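Local atomic coordinates of ribulose-bisphosphate carboxylase (Alicyclobacillus acidocaldarius subsp. acidocaldarius, PDB entry 4NAS), a protein that belongs to the ribulose-bisphosphate carboxylase large-chain family, pairing an N-terminal domain with a TIM-barrel catalytic domain. Residues Ala284-Leu288 / Gly289-Arg293. Residues are numbered along the deposited sequence; the frame is centred on the assembly and turned at random.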
loop_
_atom_site.group_PDB
_atom_site.type_symbol
_atom_site.label_atom_id
_atom_site.label_comp_id
_atom_site.label_asym_id
_atom_site.label_seq_id
_atom_site.Cartn_x
_atom_site.Cartn_y
_atom_site.Cartn_z
ATOM N N ALA B 284 -12.885 -2.358 -3.992
ATOM C CA ALA B 284 -12.545 -3.519 -3.185
ATOM C C ALA B 284 -12.362 -4.791 -3.990
ATOM O O ALA B 284 -11.551 -5.611 -3.622
ATOM C CB ALA B 284 -13.546 -3.734 -2.071
ATOM N N ASP B 285 -13.076 -4.962 -5.103
ATOM C CA ASP B 285 -12.918 -6.202 -5.851
ATOM C C ASP B 285 -11.545 -6.301 -6.519
ATOM O O ASP B 285 -11.054 -7.400 -6.821
ATOM C CB ASP B 285 -14.038 -6.389 -6.874
ATOM C CG ASP B 285 -14.063 -5.282 -7.896
ATOM O OD1 ASP B 285 -14.331 -4.130 -7.492
ATOM O OD2 ASP B 285 -13.802 -5.558 -9.084
ATOM N N ILE B 286 -10.929 -5.153 -6.771
ATOM C CA ILE B 286 -9.613 -5.140 -7.376
ATOM C C ILE B 286 -8.614 -5.467 -6.269
ATOM O O ILE B 286 -7.786 -6.360 -6.408
ATOM C CB ILE B 286 -9.295 -3.766 -8.026
ATOM C CG1 ILE B 286 -10.227 -3.499 -9.214
ATOM C CG2 ILE B 286 -7.779 -3.650 -8.428
ATOM C CD1 ILE B 286 -10.127 -2.043 -9.746
ATOM N N VAL B 287 -8.743 -4.763 -5.154
ATOM C CA VAL B 287 -7.790 -4.875 -4.034
ATOM C C VAL B 287 -7.796 -6.282 -3.402
ATOM O O VAL B 287 -6.743 -6.887 -3.164
ATOM C CB VAL B 287 -8.108 -3.835 -2.943
ATOM C CG1 VAL B 287 -7.175 -4.005 -1.739
ATOM C CG2 VAL B 287 -8.003 -2.403 -3.496
ATOM N N LEU B 288 -8.993 -6.802 -3.166
ATOM C CA LEU B 288 -9.145 -8.096 -2.493
ATOM C C LEU B 288 -9.412 -9.246 -3.438
ATOM O O LEU B 288 -9.468 -10.399 -3.013
ATOM C CB LEU B 288 -10.279 -8.017 -1.455
ATOM C CG LEU B 288 -10.026 -6.973 -0.377
ATOM C CD1 LEU B 288 -11.223 -6.841 0.562
ATOM C CD2 LEU B 288 -8.766 -7.331 0.410
ATOM N N GLY B 289 -9.570 -8.970 -4.730
ATOM C CA GLY B 289 -9.966 -10.047 -5.616
ATOM C C GLY B 289 -8.989 -10.286 -6.744
ATOM O O GLY B 289 -8.207 -11.249 -6.743
ATOM N N GLN B 290 -9.046 -9.382 -7.708
ATOM C CA GLN B 290 -8.198 -9.425 -8.889
ATOM C C GLN B 290 -6.716 -9.477 -8.542
ATOM O O GLN B 290 -5.997 -10.364 -8.992
ATOM C CB GLN B 290 -8.490 -8.195 -9.751
ATOM C CG GLN B 290 -7.828 -8.206 -11.139
ATOM C CD GLN B 290 -8.386 -7.104 -12.032
ATOM O OE1 GLN B 290 -8.771 -6.041 -11.551
ATOM N NE2 GLN B 290 -8.415 -7.348 -13.338
ATOM N N LEU B 291 -6.254 -8.512 -7.771
ATOM C CA LEU B 291 -4.844 -8.415 -7.395
ATOM C C LEU B 291 -4.364 -9.580 -6.510
ATOM O O LEU B 291 -3.221 -10.040 -6.636
ATOM C CB LEU B 291 -4.606 -7.102 -6.652
ATOM C CG LEU B 291 -4.821 -5.844 -7.502
ATOM C CD1 LEU B 291 -4.305 -4.613 -6.780
ATOM C CD2 LEU B 291 -4.143 -6.004 -8.824
HETATM N N MSE B 292 -5.232 -10.029 -5.605
HETATM C CA MSE B 292 -4.917 -11.165 -4.737
HETATM C C MSE B 292 -4.664 -12.455 -5.508
HETATM O O MSE B 292 -3.715 -13.182 -5.216
HETATM C CB MSE B 292 -6.054 -11.404 -3.741
HETATM C CG MSE B 292 -6.194 -10.347 -2.689
HETATM SE SE MSE B 292 -4.572 -10.185 -1.647
HETATM C CE MSE B 292 -5.290 -9.024 -0.291
ATOM N N ARG B 293 -5.527 -12.757 -6.479
ATOM C CA ARG B 293 -5.341 -13.956 -7.298
ATOM C C ARG B 293 -4.030 -13.855 -8.101
ATOM O O ARG B 293 -3.256 -14.818 -8.209
ATOM C CB ARG B 293 -6.559 -14.193 -8.214
ATOM C CG ARG B 293 -6.448 -15.413 -9.113
ATOM C CD ARG B 293 -7.770 -15.625 -9.859
ATOM N NE ARG B 293 -7.808 -16.903 -10.560
ATOM C CZ ARG B 293 -8.800 -17.283 -11.360
ATOM N NH1 ARG B 293 -8.749 -18.463 -11.969
ATOM N NH2 ARG B 293 -9.822 -16.466 -11.576
#
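Gln290 N bonds to Asp285 O and Leu291 N to Ile286 O, each over 3.0 Å and both nearly straight; both span five residues, which defines a wider pi-type turn within helix 284-295. The helix is kinked at Gly289 and Met292, the axes of the two short segments differ in direction by 13°, and Arg293 N bonds to Gly289 O.

Selenomethionine Met292 can be followed atom by atom. CB sits 3.6 Å from Leu288 O and CG closes to 3.3 Å from the same oxygen, with Val287 O 3.5 Å from CG; chi2 of -59° then bends the chain at SE, which carries CE to Leu288 CD2 at 3.9 Å and to Val287 O. The two side chains run alongside each other, and Tyr248, whose OH is hydrogen-bonded to Val287 O, also packs on Met292.

On another face, Ile286 CG2 touches Leu291 CG at 3.8 Å, while its CG1 borders Gln290 OE1. Gln290 NE2 is hydrogen-bonded to Leu113 O in the N-terminal-domain sheet, tying this barrel helix across the domain interface. In a largely buried contact, the two five-residue bonds accepted by Asp285 O and Ile286 O hold the turn wide, with apolar pairs packed beside it.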